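Local coordinates for maquette-3 (Escherichia coli, PDB 6Z0C), which has no known natural role, being an artificial four-helix bundle designed to carry a network of buried charged residues inside its hydrophobic core, at residues L155-L158 and L159-K162; K162-V165 and I166-R170; Q41-E44 and A45-A49; V129-Q132 and L133-E137. All coordinates share one frame; numbering follows the deposited sequence.

All four interactions are i to i+4 or i to i+3 contacts within single long helices of a four-helix bundle, and they differ mainly in which way their side chains face. Interactions 1 and 2 follow one another on helix 152-194 and share Lys162, whose ammonium reaches Glu136 of interaction 4 on helix 105-144; this buried ion pair contrasts with the pairs at or near the surface, Glu157-Lys160, Arg43-Glu47, Glu44-Lys48 and Lys131-Asp135. Interaction 2 replaces charge with an amide-amide bond. Interaction 3, at the end of helix 4-48, touches interaction 1 through leucine packing, whereas interactions 2 and 4 meet through the Lys162-Glu136 bridge, nearer the middle of the bundle.

Interaction 1 of 4, residues L155-L158 and L159-K162; sequences LREL and LKGK
Glu157 and Lys160, three residues apart on one helix, meet through a long salt bridge, with Glu157 OE1 3.6 Å from Lys160 NZ. The same oxygen, Glu157 OE1, lies 3.6 Å from Lys160 CD and 3.8 Å from Lys160 CE, which means that the carboxylate rests against the outer methylenes of the lysine as well as its charged end. The two side chains approach at a slant. Lys160 runs straight beyond CG, whereas Glu157 is bent at its second torsion (chi2 -54°), and this bend turns its carboxylate back toward the lysine. Arg156 adds a second positive group: its NH2 is 4.3 Å from Lys160 NZ, and Lys160 CE lies over the rim of one guanidinium face. The carboxylate would be expected to offset part of the repulsion between these two cations.

Behind the charged row, the backbone supplies the regular i to i+4 ladder of an alpha helix. Leu159 N donates to Leu155 O at 2.9 Å, and Lys162 N donates to Leu158 O at 3.0 Å. Gly161 N, which bonds to Glu157 O, belongs to the same series. The methylenes of Lys160 pack on this ladder, with CG 3.5 Å from Arg156 O.

Leu158, Leu159 and Lys162 turn toward the neighbouring helices. Leu158 packs on Ile38 and Leu42 of helix 4-48 and on Leu58 of helix 52-99, while Leu159 touches Ile140 and Leu143 of helix 105-144. Lys162 carries its charge inward to salt bridges with Glu65 and Glu136, joining helix 152-194 to helices 52-99 and 105-144.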
ATOM      1  N   LEU A 155     -10.711  19.061  19.706  1.00 38.67           N
ATOM      2  CA  LEU A 155     -11.432  17.890  19.136  1.00 39.35           C
ATOM      3  C   LEU A 155     -11.794  18.184  17.675  1.00 37.97           C
ATOM      4  O   LEU A 155     -11.678  17.259  16.849  1.00 38.54           O
ATOM      5  CB  LEU A 155     -12.655  17.560  20.000  1.00 41.21           C
ATOM      6  CG  LEU A 155     -12.333  17.094  21.421  1.00 42.87           C
ATOM      7  CD1 LEU A 155     -13.598  16.873  22.232  1.00 46.44           C
ATOM      8  CD2 LEU A 155     -11.491  15.828  21.412  1.00 43.67           C
ATOM      9  N   ARG A 156     -12.163  19.429  17.352  1.00 39.10           N
ATOM     10  CA  ARG A 156     -12.477  19.855  15.960  1.00 42.25           C
ATOM     11  C   ARG A 156     -11.196  19.790  15.115  1.00 40.97           C
ATOM     12  O   ARG A 156     -11.281  19.331  13.964  1.00 40.33           O
ATOM     13  CB  ARG A 156     -13.109  21.252  15.933  1.00 48.32           C
ATOM     14  CG  ARG A 156     -14.175  21.425  14.859  1.00 54.05           C
ATOM     15  CD  ARG A 156     -14.996  22.691  15.037  1.00 60.34           C
ATOM     16  NE  ARG A 156     -14.480  23.801  14.245  1.00 66.21           N
ATOM     17  CZ  ARG A 156     -14.927  24.170  13.043  1.00 73.67           C
ATOM     18  NH1 ARG A 156     -15.925  23.524  12.460  1.00 76.44           N
ATOM     19  NH2 ARG A 156     -14.370  25.199  12.426  1.00 79.60           N
ATOM     20  N   GLU A 157     -10.054  20.213  15.666  1.00 42.07           N
ATOM     21  CA  GLU A 157      -8.730  20.128  14.984  1.00 43.22           C
ATOM     22  C   GLU A 157      -8.363  18.655  14.759  1.00 38.22           C
ATOM     23  O   GLU A 157      -7.842  18.331  13.676  1.00 36.68           O
ATOM     24  CB  GLU A 157      -7.646  20.849  15.791  1.00 46.62           C
ATOM     25  CG  GLU A 157      -7.694  22.357  15.641  1.00 52.79           C
ATOM     26  CD  GLU A 157      -7.665  22.835  14.199  1.00 58.36           C
ATOM     27  OE1 GLU A 157      -8.729  23.253  13.695  1.00 61.20           O
ATOM     28  OE2 GLU A 157      -6.582  22.775  13.580  1.00 66.72           O
ATOM     29  N   LEU A 158      -8.623  17.802  15.750  1.00 37.05           N
ATOM     30  CA  LEU A 158      -8.362  16.339  15.685  1.00 36.02           C
ATOM     31  C   LEU A 158      -9.204  15.730  14.555  1.00 33.92           C
ATOM     32  O   LEU A 158      -8.668  14.914  13.784  1.00 33.96           O
ATOM     33  CB  LEU A 158      -8.706  15.734  17.050  1.00 40.67           C
ATOM     34  CG  LEU A 158      -8.443  14.241  17.217  1.00 42.98           C
ATOM     35  CD1 LEU A 158      -6.965  13.917  17.039  1.00 44.29           C
ATOM     36  CD2 LEU A 158      -8.937  13.775  18.576  1.00 43.14           C
ATOM     37  N   LEU A 159     -10.474  16.131  14.453  1.00 33.55           N
ATOM     38  CA  LEU A 159     -11.409  15.636  13.409  1.00 33.48           C
ATOM     39  C   LEU A 159     -10.887  16.046  12.028  1.00 32.46           C
ATOM     40  O   LEU A 159     -10.854  15.183  11.143  1.00 33.24           O
ATOM     41  CB  LEU A 159     -12.812  16.191  13.672  1.00 34.32           C
ATOM     42  CG  LEU A 159     -13.868  15.837  12.624  1.00 37.05           C
ATOM     43  CD1 LEU A 159     -13.979  14.331  12.443  1.00 37.08           C
ATOM     44  CD2 LEU A 159     -15.216  16.423  13.002  1.00 41.76           C
ATOM     45  N   LYS A 160     -10.486  17.310  11.856  1.00 37.38           N
ATOM     46  CA  LYS A 160      -9.928  17.835  10.578  1.00 39.16           C
ATOM     47  C   LYS A 160      -8.734  16.972  10.157  1.00 37.85           C
ATOM     48  O   LYS A 160      -8.668  16.591   8.969  1.00 37.61           O
ATOM     49  CB  LYS A 160      -9.490  19.295  10.718  1.00 44.56           C
ATOM     50  CG  LYS A 160     -10.608  20.326  10.697  1.00 49.68           C
ATOM     51  CD  LYS A 160     -10.075  21.746  10.673  1.00 56.57           C
ATOM     52  CE  LYS A 160     -11.157  22.798  10.793  1.00 63.06           C
ATOM     53  NZ  LYS A 160     -10.595  24.168  10.716  1.00 67.32           N
ATOM     54  N   GLY A 161      -7.830  16.684  11.099  1.00 36.75           N
ATOM     55  CA  GLY A 161      -6.658  15.819  10.877  1.00 37.73           C
ATOM     56  C   GLY A 161      -7.074  14.438  10.402  1.00 37.19           C
ATOM     57  O   GLY A 161      -6.504  13.958   9.399  1.00 37.32           O
ATOM     58  N   LYS A 162      -8.044  13.824  11.087  1.00 34.52           N
ATOM     59  CA  LYS A 162      -8.514  12.444  10.799  1.00 34.33           C
ATOM     60  C   LYS A 162      -9.143  12.399   9.404  1.00 34.68           C
ATOM     61  O   LYS A 162      -8.915  11.405   8.698  1.00 35.64           O
ATOM     62  CB  LYS A 162      -9.486  11.953  11.875  1.00 35.22           C
ATOM     63  CG  LYS A 162      -8.832  11.516  13.178  1.00 38.34           C
ATOM     64  CD  LYS A 162      -7.795  10.440  12.981  1.00 41.26           C
ATOM     65  CE  LYS A 162      -7.525   9.626  14.227  1.00 43.52           C
ATOM     66  NZ  LYS A 162      -6.503   8.588  13.967  1.00 46.52           N
TER

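Interaction 2 of 4, residues K162-V165 and I166-R170; sequences KLQV and IKQQR
Gln164 and Gln168 are joined by a short amide-amide hydrogen bond, Gln164 NE2 donating to Gln168 OE1 at 2.7 Å. It is nearly straight at the hydrogen (169°), and the acceptor lies in the amide plane of Gln164. The amide planes are turned 50° apart. A bend at the second torsion of Gln164 (chi2 59°) turns NE2 toward the extended chain of Gln168, which it meets at a slant; Gln168 CG lies 3.3 Å from Gln164 NE2.

Backbone bonds such as Gln169 N to Val165 O, 3.0 Å, hold the residues one turn apart. Val165 and Gln169 lie side by side and point the same way, with Val165 CG1 3.8 Å from Gln169 OE1. Across the Gln164 side chain, Lys167 runs at about a right angle, its CD 4.0 Å from Gln164 OE1.

In the bundle, the glutamine pair faces helix 4-48, where Gln164 touches Ile34 and Gln168 touches Leu31. Val165 reaches both Ile38 of that helix and Glu136 of helix 105-144. On the latter side, Ile166 packs on Ile140 and Arg170 on Leu133, so this part of helix 152-194 combines apolar and amide contacts with its neighbours.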
ATOM      1  N   LYS A 162      -8.044  13.824  11.087  1.00 34.52           N
ATOM      2  CA  LYS A 162      -8.514  12.444  10.799  1.00 34.33           C
ATOM      3  C   LYS A 162      -9.143  12.399   9.404  1.00 34.68           C
ATOM      4  O   LYS A 162      -8.915  11.405   8.698  1.00 35.64           O
ATOM      5  CB  LYS A 162      -9.486  11.953  11.875  1.00 35.22           C
ATOM      6  CG  LYS A 162      -8.832  11.516  13.178  1.00 38.34           C
ATOM      7  CD  LYS A 162      -7.795  10.440  12.981  1.00 41.26           C
ATOM      8  CE  LYS A 162      -7.525   9.626  14.227  1.00 43.52           C
ATOM      9  NZ  LYS A 162      -6.503   8.588  13.967  1.00 46.52           N
ATOM     10  N   LEU A 163      -9.885  13.440   9.014  1.00 33.27           N
ATOM     11  CA  LEU A 163     -10.506  13.536   7.667  1.00 38.50           C
ATOM     12  C   LEU A 163      -9.416  13.576   6.583  1.00 39.34           C
ATOM     13  O   LEU A 163      -9.617  12.940   5.524  1.00 39.80           O
ATOM     14  CB  LEU A 163     -11.424  14.760   7.619  1.00 40.56           C
ATOM     15  CG  LEU A 163     -12.708  14.638   8.441  1.00 40.28           C
ATOM     16  CD1 LEU A 163     -13.428  15.971   8.531  1.00 40.83           C
ATOM     17  CD2 LEU A 163     -13.632  13.576   7.863  1.00 41.57           C
ATOM     18  N   GLN A 164      -8.295  14.261   6.836  1.00 41.75           N
ATOM     19  CA  GLN A 164      -7.141  14.325   5.894  1.00 43.49           C
ATOM     20  C   GLN A 164      -6.465  12.949   5.825  1.00 41.97           C
ATOM     21  O   GLN A 164      -6.099  12.535   4.707  1.00 45.94           O
ATOM     22  CB  GLN A 164      -6.141  15.413   6.300  1.00 46.76           C
ATOM     23  CG  GLN A 164      -4.825  15.357   5.534  1.00 51.91           C
ATOM     24  CD  GLN A 164      -4.995  15.498   4.040  1.00 56.18           C
ATOM     25  OE1 GLN A 164      -5.924  16.140   3.557  1.00 65.90           O
ATOM     26  NE2 GLN A 164      -4.082  14.902   3.291  1.00 62.29           N
ATOM     27  N   VAL A 165      -6.294  12.278   6.968  1.00 39.81           N
ATOM     28  CA  VAL A 165      -5.703  10.906   7.051  1.00 41.92           C
ATOM     29  C   VAL A 165      -6.508   9.968   6.147  1.00 37.67           C
ATOM     30  O   VAL A 165      -5.891   9.195   5.393  1.00 37.38           O
ATOM     31  CB  VAL A 165      -5.657  10.377   8.498  1.00 41.93           C
ATOM     32  CG1 VAL A 165      -5.537   8.859   8.549  1.00 42.99           C
ATOM     33  CG2 VAL A 165      -4.528  11.014   9.286  1.00 42.87           C
ATOM     34  N   ILE A 166      -7.838  10.027   6.227  1.00 36.30           N
ATOM     35  CA  ILE A 166      -8.733   9.106   5.468  1.00 36.48           C
ATOM     36  C   ILE A 166      -8.558   9.359   3.966  1.00 33.65           C
ATOM     37  O   ILE A 166      -8.479   8.366   3.225  1.00 33.70           O
ATOM     38  CB  ILE A 166     -10.193   9.221   5.949  1.00 38.05           C
ATOM     39  CG1 ILE A 166     -10.391   8.383   7.213  1.00 41.74           C
ATOM     40  CG2 ILE A 166     -11.169   8.830   4.850  1.00 42.14           C
ATOM     41  CD1 ILE A 166     -11.674   8.660   7.938  1.00 45.01           C
ATOM     42  N   LYS A 167      -8.469  10.623   3.536  1.00 35.66           N
ATOM     43  CA  LYS A 167      -8.231  10.986   2.110  1.00 37.31           C
ATOM     44  C   LYS A 167      -6.962  10.286   1.611  1.00 35.33           C
ATOM     45  O   LYS A 167      -7.001   9.719   0.500  1.00 34.40           O
ATOM     46  CB  LYS A 167      -8.069  12.497   1.916  1.00 41.60           C
ATOM     47  CG  LYS A 167      -9.358  13.303   1.896  1.00 48.24           C
ATOM     48  CD  LYS A 167      -9.136  14.756   1.524  1.00 53.06           C
ATOM     49  CE  LYS A 167     -10.408  15.577   1.494  1.00 58.43           C
ATOM     50  NZ  LYS A 167     -10.867  15.915   2.858  1.00 63.17           N
ATOM     51  N   GLN A 168      -5.884  10.339   2.400  1.00 34.29           N
ATOM     52  CA  GLN A 168      -4.562   9.755   2.046  1.00 35.06           C
ATOM     53  C   GLN A 168      -4.644   8.222   2.022  1.00 32.65           C
ATOM     54  O   GLN A 168      -4.004   7.621   1.141  1.00 31.92           O
ATOM     55  CB  GLN A 168      -3.489  10.242   3.018  1.00 38.04           C
ATOM     56  CG  GLN A 168      -3.205  11.732   2.890  1.00 43.38           C
ATOM     57  CD  GLN A 168      -2.148  12.212   3.855  1.00 48.79           C
ATOM     58  OE1 GLN A 168      -2.275  13.268   4.466  1.00 59.56           O
ATOM     59  NE2 GLN A 168      -1.090  11.434   4.008  1.00 51.67           N
ATOM     60  N   GLN A 169      -5.389   7.602   2.940  1.00 31.98           N
ATOM     61  CA  GLN A 169      -5.529   6.118   2.971  1.00 34.40           C
ATOM     62  C   GLN A 169      -6.315   5.642   1.741  1.00 31.86           C
ATOM     63  O   GLN A 169      -5.955   4.595   1.199  1.00 32.87           O
ATOM     64  CB  GLN A 169      -6.140   5.646   4.290  1.00 36.69           C
ATOM     65  CG  GLN A 169      -5.099   5.495   5.392  1.00 41.87           C
ATOM     66  CD  GLN A 169      -5.716   5.433   6.766  1.00 45.89           C
ATOM     67  OE1 GLN A 169      -6.901   5.703   6.944  1.00 53.09           O
ATOM     68  NE2 GLN A 169      -4.912   5.072   7.750  1.00 47.98           N
ATOM     69  N   ARG A 170      -7.323   6.390   1.288  1.00 32.52           N
ATOM     70  CA  ARG A 170      -8.066   6.065   0.037  1.00 32.61           C
ATOM     71  C   ARG A 170      -7.140   6.223  -1.170  1.00 31.69           C
ATOM     72  O   ARG A 170      -7.264   5.437  -2.124  1.00 34.15           O
ATOM     73  CB  ARG A 170      -9.284   6.972  -0.137  1.00 32.89           C
ATOM     74  CG  ARG A 170     -10.351   6.748   0.917  1.00 35.09           C
ATOM     75  CD  ARG A 170     -11.702   7.208   0.424  1.00 37.09           C
ATOM     76  NE  ARG A 170     -12.615   7.352   1.539  1.00 40.32           N
ATOM     77  CZ  ARG A 170     -13.226   6.348   2.161  1.00 44.08           C
ATOM     78  NH1 ARG A 170     -13.035   5.094   1.780  1.00 41.66           N
ATOM     79  NH2 ARG A 170     -14.041   6.613   3.167  1.00 47.95           N
TER

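Interaction 3 of 4, residues Q41-E44 and A45-A49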
ATOM      1  N   GLN A  41      -1.615  14.973  19.243  1.00 33.36           N
ATOM      2  CA  GLN A  41      -2.885  15.741  19.389  1.00 35.39           C
ATOM      3  C   GLN A  41      -3.869  14.966  20.274  1.00 34.07           C
ATOM      4  O   GLN A  41      -4.524  15.596  21.130  1.00 34.09           O
ATOM      5  CB  GLN A  41      -3.528  16.011  18.027  1.00 39.88           C
ATOM      6  CG  GLN A  41      -2.863  17.120  17.229  1.00 42.20           C
ATOM      7  CD  GLN A  41      -3.587  17.356  15.927  1.00 46.91           C
ATOM      8  OE1 GLN A  41      -3.073  17.073  14.850  1.00 50.77           O
ATOM      9  NE2 GLN A  41      -4.810  17.853  16.020  1.00 48.45           N
ATOM     10  N   LEU A  42      -3.994  13.655  20.055  1.00 32.46           N
ATOM     11  CA  LEU A  42      -4.868  12.763  20.865  1.00 32.59           C
ATOM     12  C   LEU A  42      -4.399  12.779  22.322  1.00 32.44           C
ATOM     13  O   LEU A  42      -5.251  12.905  23.213  1.00 30.70           O
ATOM     14  CB  LEU A  42      -4.819  11.336  20.313  1.00 35.95           C
ATOM     15  CG  LEU A  42      -5.868  10.989  19.264  1.00 38.49           C
ATOM     16  CD1 LEU A  42      -5.567   9.629  18.646  1.00 39.98           C
ATOM     17  CD2 LEU A  42      -7.267  11.004  19.867  1.00 39.93           C
ATOM     18  N   ARG A  43      -3.092  12.617  22.550  1.00 31.84           N
ATOM     19  CA  ARG A  43      -2.507  12.593  23.916  1.00 33.16           C
ATOM     20  C   ARG A  43      -2.798  13.930  24.611  1.00 32.87           C
ATOM     21  O   ARG A  43      -3.249  13.904  25.767  1.00 34.36           O
ATOM     22  CB  ARG A  43      -1.005  12.293  23.862  1.00 32.45           C
ATOM     23  CG  ARG A  43      -0.336  12.225  25.228  1.00 33.96           C
ATOM     24  CD  ARG A  43      -0.958  11.173  26.127  1.00 34.62           C
ATOM     25  NE  ARG A  43      -0.397  11.173  27.470  1.00 34.38           N
ATOM     26  CZ  ARG A  43       0.577  10.378  27.904  1.00 35.60           C
ATOM     27  NH1 ARG A  43       1.140   9.492  27.098  1.00 36.31           N
ATOM     28  NH2 ARG A  43       0.989  10.483  29.156  1.00 36.69           N
ATOM     29  N   GLU A  44      -2.563  15.053  23.928  1.00 35.43           N
ATOM     30  CA  GLU A  44      -2.806  16.416  24.474  1.00 37.31           C
ATOM     31  C   GLU A  44      -4.295  16.568  24.814  1.00 35.30           C
ATOM     32  O   GLU A  44      -4.592  16.997  25.944  1.00 36.16           O
ATOM     33  CB  GLU A  44      -2.348  17.491  23.488  1.00 40.71           C
ATOM     34  CG  GLU A  44      -2.630  18.905  23.972  1.00 45.95           C
ATOM     35  CD  GLU A  44      -1.756  19.995  23.375  1.00 53.65           C
ATOM     36  OE1 GLU A  44      -0.886  19.675  22.541  1.00 61.55           O
ATOM     37  OE2 GLU A  44      -1.943  21.166  23.754  1.00 63.22           O
ATOM     38  N   ALA A  45      -5.190  16.225  23.883  1.00 33.09           N
ATOM     39  CA  ALA A  45      -6.661  16.306  24.071  1.00 34.41           C
ATOM     40  C   ALA A  45      -7.075  15.433  25.264  1.00 33.97           C
ATOM     41  O   ALA A  45      -7.890  15.891  26.076  1.00 34.61           O
ATOM     42  CB  ALA A  45      -7.378  15.903  22.807  1.00 33.33           C
ATOM     43  N   SER A  46      -6.520  14.223  25.363  1.00 34.14           N
ATOM     44  CA  SER A  46      -6.772  13.254  26.462  1.00 36.62           C
ATOM     45  C   SER A  46      -6.360  13.853  27.816  1.00 38.56           C
ATOM     46  O   SER A  46      -7.134  13.721  28.785  1.00 39.50           O
ATOM     47  CB  SER A  46      -6.056  11.961  26.205  1.00 39.31           C
ATOM     48  OG  SER A  46      -6.377  11.016  27.210  1.00 45.41           O
ATOM     49  N   GLU A  47      -5.181  14.480  27.881  1.00 41.58           N
ATOM     50  CA  GLU A  47      -4.634  15.098  29.121  1.00 43.82           C
ATOM     51  C   GLU A  47      -5.556  16.239  29.576  1.00 42.82           C
ATOM     52  O   GLU A  47      -5.753  16.379  30.794  1.00 48.99           O
ATOM     53  CB  GLU A  47      -3.210  15.614  28.897  1.00 46.12           C
ATOM     54  CG  GLU A  47      -2.180  14.524  28.657  1.00 49.05           C
ATOM     55  CD  GLU A  47      -1.902  13.599  29.830  1.00 51.37           C
ATOM     56  OE1 GLU A  47      -1.460  12.464  29.584  1.00 56.00           O
ATOM     57  OE2 GLU A  47      -2.127  14.014  30.981  1.00 58.00           O
ATOM     58  N   LYS A  48      -6.110  17.005  28.630  1.00 43.09           N
ATOM     59  CA  LYS A  48      -6.921  18.230  28.889  1.00 45.74           C
ATOM     60  C   LYS A  48      -8.380  17.885  29.225  1.00 42.98           C
ATOM     61  O   LYS A  48      -9.020  18.692  29.926  1.00 41.63           O
ATOM     62  CB  LYS A  48      -6.919  19.140  27.657  1.00 49.66           C
ATOM     63  CG  LYS A  48      -5.654  19.956  27.438  1.00 53.78           C
ATOM     64  CD  LYS A  48      -5.575  20.537  26.043  1.00 59.86           C
ATOM     65  CE  LYS A  48      -5.390  22.038  26.037  1.00 63.87           C
ATOM     66  NZ  LYS A  48      -5.403  22.579  24.657  1.00 68.30           N
ATOM     67  N   ALA A  49      -8.898  16.765  28.709  1.00 40.26           N
ATOM     68  CA  ALA A  49     -10.329  16.378  28.763  1.00 44.40           C
ATOM     69  C   ALA A  49     -10.835  16.384  30.212  1.00 47.35           C
ATOM     70  O   ALA A  49     -10.268  15.643  31.039  1.00 50.70           O
ATOM     71  CB  ALA A  49     -10.520  15.024  28.123  1.00 43.32           C
TER
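Arg43 and Glu47, one turn apart near the C-terminal end of helix 4-48 in this four-helix bundle, form a classic i to i+4 salt bridge. Glu47 OE1 approaches the edge of the guanidinium near its plane and receives a hydrogen bond from Arg43 NE at 2.7 Å, using the anti lone pair, directed away from the other carboxylate oxygen. Arg43 NH2 adds a weak second bond to the same oxygen, Glu47 OE1, at 3.2 Å. One carboxylate oxygen thus takes two donors from the guanidinium, and the two planar groups are inclined by 31°. Both chains are bent at their second torsion, Arg43 at chi2 58° and Glu47 at chi2 -66°, which brings their charged ends together.

A second ion pair has a different shape. Glu44 and Lys48 run side by side in the same direction, and their salt bridge is long, with Glu44 OE2 3.8 Å from Lys48 NZ. Aliphatic contact accompanies it, Glu44 CG lying 4.0 Å from Lys48 CD.

Among the backbone bonds, Ala45 N donates to Gln41 O and Glu47 N to Arg43 O. Ala49 is the first residue to leave helical geometry.

Packing joins this end of the helix to its neighbours. Leu42 rests on Leu58 of helix 52-99, Arg43 on Leu62 and Ser46 on Gln59 of the same helix; Ser46 O also accepts a hydrogen bond from Lys55 NZ. Within the helix itself the turns pack closely: Ala45 CB lies 3.3 Å from Gln41 O, and Ser46 CB lies 3.2 Å from Leu42 O.

Interaction 4 of 4, residues V129-Q132 and L133-E137; sequences VAKQ and LEDEE
Lys131 and Asp135 meet one turn apart on the helix through a salt bridge. Lys131 NZ donates to Asp135 OD2 at 3.1 Å, on the syn side of that oxygen, while OD1 of Asp135 stays 3.6 Å from Lys131 NZ. The lysine chain bends at its second and fourth torsions (chi2 41°, chi4 62°), which brings the ammonium in front of the carboxylate oxygens, close to their plane, and puts Lys131 CE 3.9 Å from Asp135 OD1.

Gln132 contributes through its backbone and the root of its side chain. Its O accepts from Glu136 N at 2.9 Å, and Glu136 CG comes within 3.2 Å of Gln132 O. Its amide leads elsewhere, NE2 giving a weak hydrogen bond to Gln68 O.

Leu133 sits against the preceding turn, with CB 3.3 Å from Val129 O and 3.4 Å from Ala130 O. Its own N bonds to Val129 O, as expected for regular helix.

The apolar side chains pack on two neighbouring helices: Val129 and Gln132 touch Leu75 and Leu71 of helix 52-99, and Leu133 packs on Leu173 of helix 152-194. Glu136 ties the core together by charge and reaches the third neighbour, its OE1 forming a salt bridge with Lys35 of helix 4-48 while its OE2 is engaged from helix 152-194, consistent with the designed buried charged network.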
ATOM      1  N   VAL A 129      -4.620  -2.023   4.564  1.00 30.73           N
ATOM      2  CA  VAL A 129      -4.994  -0.591   4.353  1.00 32.57           C
ATOM      3  C   VAL A 129      -6.519  -0.439   4.477  1.00 31.96           C
ATOM      4  O   VAL A 129      -6.966   0.532   5.131  1.00 32.13           O
ATOM      5  CB  VAL A 129      -4.474  -0.045   3.009  1.00 33.10           C
ATOM      6  CG1 VAL A 129      -4.969   1.371   2.753  1.00 34.87           C
ATOM      7  CG2 VAL A 129      -2.954  -0.096   2.928  1.00 33.54           C
ATOM      8  N   ALA A 130      -7.291  -1.343   3.865  1.00 31.29           N
ATOM      9  CA  ALA A 130      -8.774  -1.351   3.915  1.00 31.80           C
ATOM     10  C   ALA A 130      -9.245  -1.419   5.374  1.00 31.51           C
ATOM     11  O   ALA A 130     -10.172  -0.678   5.735  1.00 32.45           O
ATOM     12  CB  ALA A 130      -9.317  -2.505   3.108  1.00 32.74           C
ATOM     13  N   LYS A 131      -8.622  -2.285   6.180  1.00 33.17           N
ATOM     14  CA  LYS A 131      -8.957  -2.482   7.613  1.00 34.79           C
ATOM     15  C   LYS A 131      -8.626  -1.204   8.392  1.00 33.69           C
ATOM     16  O   LYS A 131      -9.482  -0.752   9.174  1.00 31.40           O
ATOM     17  CB  LYS A 131      -8.229  -3.710   8.168  1.00 39.11           C
ATOM     18  CG  LYS A 131      -8.462  -4.002   9.647  1.00 43.21           C
ATOM     19  CD  LYS A 131      -9.895  -3.802  10.110  1.00 47.27           C
ATOM     20  CE  LYS A 131     -10.226  -4.530  11.396  1.00 51.58           C
ATOM     21  NZ  LYS A 131      -9.399  -4.056  12.530  1.00 54.69           N
ATOM     22  N   GLN A 132      -7.443  -0.621   8.182  1.00 32.64           N
ATOM     23  CA  GLN A 132      -7.034   0.620   8.894  1.00 32.74           C
ATOM     24  C   GLN A 132      -8.022   1.739   8.535  1.00 30.64           C
ATOM     25  O   GLN A 132      -8.426   2.482   9.439  1.00 31.02           O
ATOM     26  CB  GLN A 132      -5.584   0.993   8.577  1.00 35.00           C
ATOM     27  CG  GLN A 132      -5.078   2.146   9.434  1.00 39.37           C
ATOM     28  CD  GLN A 132      -3.578   2.320   9.387  1.00 43.67           C
ATOM     29  OE1 GLN A 132      -3.065   3.340   8.929  1.00 49.50           O
ATOM     30  NE2 GLN A 132      -2.861   1.326   9.879  1.00 45.95           N
ATOM     31  N   LEU A 133      -8.423   1.825   7.266  1.00 30.33           N
ATOM     32  CA  LEU A 133      -9.396   2.826   6.753  1.00 33.93           C
ATOM     33  C   LEU A 133     -10.739   2.664   7.478  1.00 32.93           C
ATOM     34  O   LEU A 133     -11.303   3.687   7.911  1.00 35.53           O
ATOM     35  CB  LEU A 133      -9.530   2.635   5.241  1.00 37.29           C
ATOM     36  CG  LEU A 133     -10.462   3.597   4.511  1.00 40.39           C
ATOM     37  CD1 LEU A 133     -10.080   5.045   4.770  1.00 40.93           C
ATOM     38  CD2 LEU A 133     -10.443   3.302   3.020  1.00 46.15           C
ATOM     39  N   GLU A 134     -11.220   1.428   7.632  1.00 33.51           N
ATOM     40  CA  GLU A 134     -12.483   1.121   8.358  1.00 36.22           C
ATOM     41  C   GLU A 134     -12.381   1.636   9.798  1.00 33.61           C
ATOM     42  O   GLU A 134     -13.333   2.286  10.256  1.00 33.84           O
ATOM     43  CB  GLU A 134     -12.780  -0.377   8.347  1.00 39.31           C
ATOM     44  CG  GLU A 134     -13.375  -0.852   7.039  1.00 46.56           C
ATOM     45  CD  GLU A 134     -13.728  -2.327   7.028  1.00 52.49           C
ATOM     46  OE1 GLU A 134     -14.464  -2.760   7.941  1.00 60.36           O
ATOM     47  OE2 GLU A 134     -13.255  -3.038   6.122  1.00 61.66           O
ATOM     48  N   ASP A 135     -11.267   1.353  10.477  1.00 32.74           N
ATOM     49  CA  ASP A 135     -11.026   1.756  11.889  1.00 35.00           C
ATOM     50  C   ASP A 135     -10.992   3.291  11.996  1.00 34.97           C
ATOM     51  O   ASP A 135     -11.516   3.822  13.001  1.00 34.11           O
ATOM     52  CB  ASP A 135      -9.756   1.095  12.437  1.00 37.44           C
ATOM     53  CG  ASP A 135      -9.895  -0.404  12.657  1.00 39.70           C
ATOM     54  OD1 ASP A 135     -11.040  -0.902  12.673  1.00 43.27           O
ATOM     55  OD2 ASP A 135      -8.860  -1.065  12.811  1.00 42.58           O
ATOM     56  N   GLU A 136     -10.418   3.984  11.005  1.00 33.69           N
ATOM     57  CA  GLU A 136     -10.371   5.471  10.975  1.00 34.85           C
ATOM     58  C   GLU A 136     -11.802   6.009  10.848  1.00 32.83           C
ATOM     59  O   GLU A 136     -12.152   6.926  11.605  1.00 32.78           O
ATOM     60  CB  GLU A 136      -9.498   5.997   9.834  1.00 36.06           C
ATOM     61  CG  GLU A 136      -8.035   5.609   9.950  1.00 39.90           C
ATOM     62  CD  GLU A 136      -7.209   6.351  10.988  1.00 45.08           C
ATOM     63  OE1 GLU A 136      -5.971   6.335  10.857  1.00 49.36           O
ATOM     64  OE2 GLU A 136      -7.791   6.927  11.930  1.00 50.27           O
ATOM     65  N   GLU A 137     -12.597   5.444   9.935  1.00 32.86           N
ATOM     66  CA  GLU A 137     -14.013   5.840   9.706  1.00 34.30           C
ATOM     67  C   GLU A 137     -14.827   5.639  10.989  1.00 33.81           C
ATOM     68  O   GLU A 137     -15.671   6.507  11.288  1.00 35.43           O
ATOM     69  CB  GLU A 137     -14.621   5.037   8.557  1.00 35.91           C
ATOM     70  CG  GLU A 137     -14.079   5.444   7.205  1.00 39.61           C
ATOM     71  CD  GLU A 137     -14.645   4.660   6.038  1.00 43.20           C
ATOM     72  OE1 GLU A 137     -14.861   5.273   4.982  1.00 51.42           O
ATOM     73  OE2 GLU A 137     -14.856   3.442   6.184  1.00 47.50           O
TER